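Local coordinates for putative lipoprotein (PDB 2G5G) that binds haem cofacially, a mode linked to its dimerization, and is thought to serve in bacterial haem transport, at residues D34-L39 against F64-G69; E124-V129 against K214-A219. All blocks are in the same frame, centred on the assembly; numbering follows the deposited sequence.

Interaction 1. Residues D34-L39 against F64-G69; sequences DMILEL and FNALEG
Ile36 and Leu39 project from one face of helix 32-39 onto Ala66 and Leu67 of helix 54-73, and these four apolar side chains make the whole contact. At its buried end Leu39 lies against Leu67 through a single pair of carbons: the CB of Leu39 is 3.8 Å from the CD2 of Leu67, a methyl reaching across the gap rather than a whole branch laid alongside. One turn earlier, Ile36 sets CG1 beside its backbone N (chi1 -62°), and a second torsion of -62° bends the chain at CD1 instead of extending it. The CG1-CD1 bond of Ile36 therefore lies broadside to the methyl of Ala66, whose CB is 3.9 Å from CG1 and 3.8 Å from CD1. The same CD1 is also 4.2 Å from CG of Leu67. Ile36 thus touches both residues of the second helix, while Leu39 engages Leu67 alone.

The buried end is backed by the sheet, since Leu67 also rests on Phe78 of strand 78-82 and Leu39 on Tyr260 of strand 260-264. Ala66, at the other margin, is partly exposed, in contrast to the buried Ile36, Leu39 and Leu67. On the outer side Leu37 points away from the other helix and is exposed, and Glu38 pairs with Lys41 in a salt bridge away from the contact. The axes of segments 34-39 and 64-69 come within 10.1 Å and cross at -54°, so the interface is a compact patch rather than a long seam. Here a short helix packs obliquely on the beta-alpha-beta crossover helix between parallel strands 44-49 and 78-82.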
loop_
_atom_site.group_PDB
_atom_site.type_symbol
_atom_site.label_atom_id
_atom_site.label_comp_id
_atom_site.label_asym_id
_atom_site.label_seq_id
_atom_site.Cartn_x
_atom_site.Cartn_y
_atom_site.Cartn_z
ATOM N N ASP A 34 -4.002 42.872 6.116
ATOM C CA ASP A 34 -5.011 42.940 5.042
ATOM C C ASP A 34 -5.480 41.557 4.532
ATOM O O ASP A 34 -6.657 41.401 4.203
ATOM C CB ASP A 34 -4.531 43.799 3.862
ATOM C CG ASP A 34 -4.527 45.304 4.188
ATOM O OD1 ASP A 34 -4.892 45.711 5.325
ATOM O OD2 ASP A 34 -4.167 46.075 3.298
HETATM N N MSE A 35 -4.596 40.570 4.474
HETATM C CA MSE A 35 -5.033 39.193 4.137
HETATM C C MSE A 35 -6.000 38.676 5.223
HETATM O O MSE A 35 -7.066 38.140 4.909
HETATM C CB MSE A 35 -3.874 38.217 3.958
HETATM C CG MSE A 35 -4.336 36.831 3.571
HETATM SE SE MSE A 35 -3.015 35.474 3.722
HETATM C CE MSE A 35 -2.589 35.496 5.649
ATOM N N ILE A 36 -5.623 38.845 6.488
ATOM C CA ILE A 36 -6.499 38.459 7.599
ATOM C C ILE A 36 -7.900 39.064 7.512
ATOM O O ILE A 36 -8.891 38.347 7.682
ATOM C CB ILE A 36 -5.838 38.774 8.984
ATOM C CG1 ILE A 36 -4.531 37.955 9.166
ATOM C CG2 ILE A 36 -6.832 38.597 10.140
ATOM C CD1 ILE A 36 -4.673 36.434 9.174
ATOM N N LEU A 37 -7.993 40.370 7.251
ATOM C CA LEU A 37 -9.294 41.031 7.156
ATOM C C LEU A 37 -10.139 40.376 6.062
ATOM O O LEU A 37 -11.345 40.188 6.222
ATOM C CB LEU A 37 -9.137 42.541 6.909
ATOM C CG LEU A 37 -8.364 43.356 7.960
ATOM C CD1 LEU A 37 -8.262 44.837 7.559
ATOM C CD2 LEU A 37 -8.995 43.202 9.336
ATOM N N GLU A 38 -9.499 39.975 4.972
ATOM C CA GLU A 38 -10.231 39.255 3.913
ATOM C C GLU A 38 -10.625 37.845 4.317
ATOM O O GLU A 38 -11.752 37.423 4.060
ATOM C CB GLU A 38 -9.431 39.239 2.603
ATOM C CG GLU A 38 -9.045 40.631 2.098
ATOM C CD GLU A 38 -10.238 41.530 1.915
ATOM O OE1 GLU A 38 -11.289 41.076 1.431
ATOM O OE2 GLU A 38 -10.143 42.717 2.270
ATOM N N LEU A 39 -9.714 37.114 4.951
ATOM C CA LEU A 39 -9.995 35.728 5.372
ATOM C C LEU A 39 -11.144 35.645 6.356
ATOM O O LEU A 39 -11.921 34.690 6.342
ATOM C CB LEU A 39 -8.763 35.076 6.015
ATOM C CG LEU A 39 -7.494 34.893 5.163
ATOM C CD1 LEU A 39 -6.523 34.066 5.930
ATOM C CD2 LEU A 39 -7.817 34.215 3.830
ATOM N N PHE A 64 -3.490 31.317 12.193
ATOM C CA PHE A 64 -4.493 30.896 13.194
ATOM C C PHE A 64 -4.642 31.940 14.311
ATOM O O PHE A 64 -5.749 32.383 14.600
ATOM C CB PHE A 64 -4.236 29.490 13.751
ATOM C CG PHE A 64 -5.207 29.072 14.846
ATOM C CD1 PHE A 64 -4.803 29.092 16.177
ATOM C CD2 PHE A 64 -6.529 28.715 14.555
ATOM C CE1 PHE A 64 -5.679 28.738 17.201
ATOM C CE2 PHE A 64 -7.420 28.366 15.582
ATOM C CZ PHE A 64 -6.989 28.364 16.907
ATOM N N ASN A 65 -3.528 32.336 14.919
ATOM C CA ASN A 65 -3.569 33.289 16.024
ATOM C C ASN A 65 -4.297 34.562 15.649
ATOM O O ASN A 65 -5.054 35.090 16.467
ATOM C CB ASN A 65 -2.158 33.661 16.507
ATOM C CG ASN A 65 -1.541 32.632 17.465
ATOM O OD1 ASN A 65 -2.145 31.634 17.864
ATOM N ND2 ASN A 65 -0.307 32.891 17.827
ATOM N N ALA A 66 -4.059 35.104 14.446
ATOM C CA ALA A 66 -4.686 36.394 14.116
ATOM C C ALA A 66 -6.198 36.222 13.919
ATOM O O ALA A 66 -7.010 37.104 14.279
ATOM C CB ALA A 66 -4.040 37.035 12.881
ATOM N N LEU A 67 -6.581 35.092 13.337
ATOM C CA LEU A 67 -7.997 34.879 13.047
ATOM C C LEU A 67 -8.745 34.589 14.354
ATOM O O LEU A 67 -9.829 35.104 14.553
ATOM C CB LEU A 67 -8.172 33.705 12.089
ATOM C CG LEU A 67 -7.632 33.791 10.654
ATOM C CD1 LEU A 67 -7.646 32.380 10.064
ATOM C CD2 LEU A 67 -8.484 34.674 9.816
ATOM N N GLU A 68 -8.151 33.749 15.197
ATOM C CA GLU A 68 -8.709 33.315 16.501
ATOM C C GLU A 68 -8.951 34.498 17.415
ATOM O O GLU A 68 -10.020 34.604 18.026
ATOM C CB GLU A 68 -7.791 32.269 17.182
ATOM C CG GLU A 68 -8.093 31.902 18.682
ATOM C CD GLU A 68 -9.479 31.328 18.873
ATOM O OE1 GLU A 68 -10.145 31.030 17.841
ATOM O OE2 GLU A 68 -9.906 31.175 20.051
ATOM N N GLY A 69 -7.956 35.380 17.494
ATOM C CA GLY A 69 -8.036 36.574 18.337
ATOM C C GLY A 69 -9.177 37.481 17.924
ATOM O O GLY A 69 -9.989 37.935 18.758
#

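Interaction 2. Residues E124-V129 against K214-A219; sequences EQFVNV and KVLLLA
Phe126 is directed from helix 124-131 toward strand 214-220, an inner strand of the sheet, and meets Leu216 and Leu218 in the helix-on-sheet packing that builds an alpha/beta core. The ring is carried toward the strand because CG stands anti to the backbone N (chi1 178°). Leu218 adopts the same first torsion (179°), and the two side chains slide past each other in opposite directions instead of meeting head-on.

The two leucines approach the ring differently. Leu216 arrives at the rim: its CD2 lies near the ring plane, 4.4 Å from CZ of Phe126, so it touches an edge and lightly. Leu218 brings its CD2 to the ring at an oblique angle, in the closer of the two approaches. Both leucines project on the same side of the strand, as alternate residues do, and Leu217 between them points the opposite way, with Ala81 of strand 78-82 among its neighbours.

The strand beneath is firmly placed. Backbone hydrogen bonds join Leu216 to Asp79 and Ala81 on one neighbouring strand, and Val215 to Asp43 and Ile45 on the other side. The ring is also packed by Gln60 and Phe64 of helix 54-73 and by Leu82, so it sits where two helices and the sheet converge, and the whole contact is buried and apolar. At its closest, the methyl CD2 of Leu218 sits obliquely by the CD2-CE2 bond of Phe126, 3.8 Å from each of those two carbons, while the CB of Leu218 stands 4.2 Å from that same CE2.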
loop_
_atom_site.group_PDB
_atom_site.type_symbol
_atom_site.label_atom_id
_atom_site.label_comp_id
_atom_site.label_asym_id
_atom_site.label_seq_id
_atom_site.Cartn_x
_atom_site.Cartn_y
_atom_site.Cartn_z
ATOM N N GLU A 124 2.937 19.515 16.416
ATOM C CA GLU A 124 2.734 19.876 17.817
ATOM C C GLU A 124 2.488 21.342 18.080
ATOM O O GLU A 124 1.627 21.680 18.890
ATOM C CB GLU A 124 3.897 19.382 18.706
ATOM C CG GLU A 124 5.207 20.128 18.538
ATOM C CD GLU A 124 6.141 19.908 19.714
ATOM O OE1 GLU A 124 6.105 18.799 20.325
ATOM O OE2 GLU A 124 6.897 20.856 20.024
ATOM N N GLN A 125 3.250 22.208 17.421
ATOM C CA GLN A 125 3.163 23.639 17.677
ATOM C C GLN A 125 1.774 24.135 17.287
ATOM O O GLN A 125 1.115 24.813 18.076
ATOM C CB GLN A 125 4.250 24.412 16.911
ATOM C CG GLN A 125 4.377 25.903 17.278
ATOM C CD GLN A 125 5.317 26.671 16.344
ATOM O OE1 GLN A 125 5.892 26.099 15.404
ATOM N NE2 GLN A 125 5.477 27.972 16.601
ATOM N N PHE A 126 1.339 23.787 16.078
ATOM C CA PHE A 126 0.052 24.270 15.570
ATOM C C PHE A 126 -1.118 23.662 16.355
ATOM O O PHE A 126 -2.030 24.390 16.800
ATOM C CB PHE A 126 -0.103 23.942 14.086
ATOM C CG PHE A 126 -1.432 24.377 13.495
ATOM C CD1 PHE A 126 -1.735 25.719 13.374
ATOM C CD2 PHE A 126 -2.353 23.431 13.046
ATOM C CE1 PHE A 126 -2.950 26.126 12.819
ATOM C CE2 PHE A 126 -3.572 23.830 12.462
ATOM C CZ PHE A 126 -3.861 25.179 12.363
ATOM N N VAL A 127 -1.078 22.344 16.521
ATOM C CA VAL A 127 -2.177 21.633 17.163
ATOM C C VAL A 127 -2.327 22.040 18.643
ATOM O O VAL A 127 -3.443 22.069 19.152
ATOM C CB VAL A 127 -2.062 20.111 17.017
ATOM C CG1 VAL A 127 -3.169 19.422 17.791
ATOM C CG2 VAL A 127 -2.133 19.695 15.560
ATOM N N ASN A 128 -1.221 22.382 19.309
ATOM C CA ASN A 128 -1.281 22.831 20.700
ATOM C C ASN A 128 -1.978 24.143 20.833
ATOM O O ASN A 128 -2.877 24.265 21.660
ATOM C CB ASN A 128 0.102 22.895 21.381
ATOM C CG ASN A 128 0.438 21.621 22.123
ATOM O OD1 ASN A 128 0.690 20.578 21.512
ATOM N ND2 ASN A 128 0.434 21.694 23.455
ATOM N N VAL A 129 -1.580 25.111 19.998
ATOM C CA VAL A 129 -2.191 26.430 19.972
ATOM C C VAL A 129 -3.676 26.326 19.623
ATOM O O VAL A 129 -4.512 27.036 20.207
ATOM C CB VAL A 129 -1.471 27.395 18.987
ATOM C CG1 VAL A 129 -2.152 28.734 18.972
ATOM C CG2 VAL A 129 -0.021 27.591 19.393
ATOM N N LYS A 214 -17.765 28.960 11.327
ATOM C CA LYS A 214 -16.597 29.256 10.504
ATOM C C LYS A 214 -15.507 28.228 10.792
ATOM O O LYS A 214 -15.326 27.729 11.932
ATOM C CB LYS A 214 -16.129 30.703 10.724
ATOM C CG LYS A 214 -15.190 31.211 9.611
ATOM C CD LYS A 214 -14.535 32.610 9.960
ATOM C CE LYS A 214 -15.587 33.706 10.161
ATOM N NZ LYS A 214 -16.390 33.994 8.903
ATOM N N VAL A 215 -14.760 27.877 9.753
ATOM C CA VAL A 215 -13.840 26.739 9.869
ATOM C C VAL A 215 -12.622 26.958 9.003
ATOM O O VAL A 215 -12.748 27.472 7.863
ATOM C CB VAL A 215 -14.546 25.369 9.569
ATOM C CG1 VAL A 215 -15.095 25.288 8.100
ATOM C CG2 VAL A 215 -13.612 24.140 9.881
ATOM N N LEU A 216 -11.458 26.602 9.564
ATOM C CA LEU A 216 -10.210 26.510 8.805
ATOM C C LEU A 216 -9.757 25.036 8.671
ATOM O O LEU A 216 -9.701 24.297 9.678
ATOM C CB LEU A 216 -9.106 27.330 9.486
ATOM C CG LEU A 216 -7.733 27.316 8.762
ATOM C CD1 LEU A 216 -7.027 28.630 8.848
ATOM C CD2 LEU A 216 -6.901 26.229 9.399
ATOM N N LEU A 217 -9.438 24.624 7.434
ATOM C CA LEU A 217 -8.818 23.336 7.171
ATOM C C LEU A 217 -7.306 23.481 7.008
ATOM O O LEU A 217 -6.827 24.394 6.305
ATOM C CB LEU A 217 -9.382 22.675 5.915
ATOM C CG LEU A 217 -8.771 21.324 5.451
ATOM C CD1 LEU A 217 -9.309 20.127 6.242
ATOM C CD2 LEU A 217 -9.030 21.136 3.975
ATOM N N LEU A 218 -6.568 22.592 7.664
ATOM C CA LEU A 218 -5.154 22.398 7.323
ATOM C C LEU A 218 -5.031 21.067 6.586
ATOM O O LEU A 218 -5.494 20.032 7.069
ATOM C CB LEU A 218 -4.243 22.416 8.567
ATOM C CG LEU A 218 -2.744 22.196 8.292
ATOM C CD1 LEU A 218 -2.170 23.426 7.587
ATOM C CD2 LEU A 218 -1.986 21.877 9.631
ATOM N N ALA A 219 -4.422 21.095 5.395
ATOM C CA ALA A 219 -4.312 19.911 4.544
ATOM C C ALA A 219 -3.152 20.145 3.572
ATOM O O ALA A 219 -2.633 21.234 3.471
ATOM C CB ALA A 219 -5.634 19.643 3.741
#

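Overall arrangement
From the N terminus, interaction 1 comes first: 24 residues separate its two segments, taking in strand 44-49 and the first turns of helix 54-73. Interaction 2 opens later, and its 84-residue loop, from helix 124-131 back to strand 214-220, takes in strand 137-141 and the helices bearing the haem pocket residues, among them Tyr151. The two are in series, neither nested nor crossed, yet they meet in space with centres about 13 Å apart. Phe64 CB lies 3.7 Å from Phe126 CE1, and Leu67 CD1 is 4.0 Å from Leu216 CD1. Interaction 1 joins two helices, interaction 2 sets a third on the sheet, and helix 54-73 connects them.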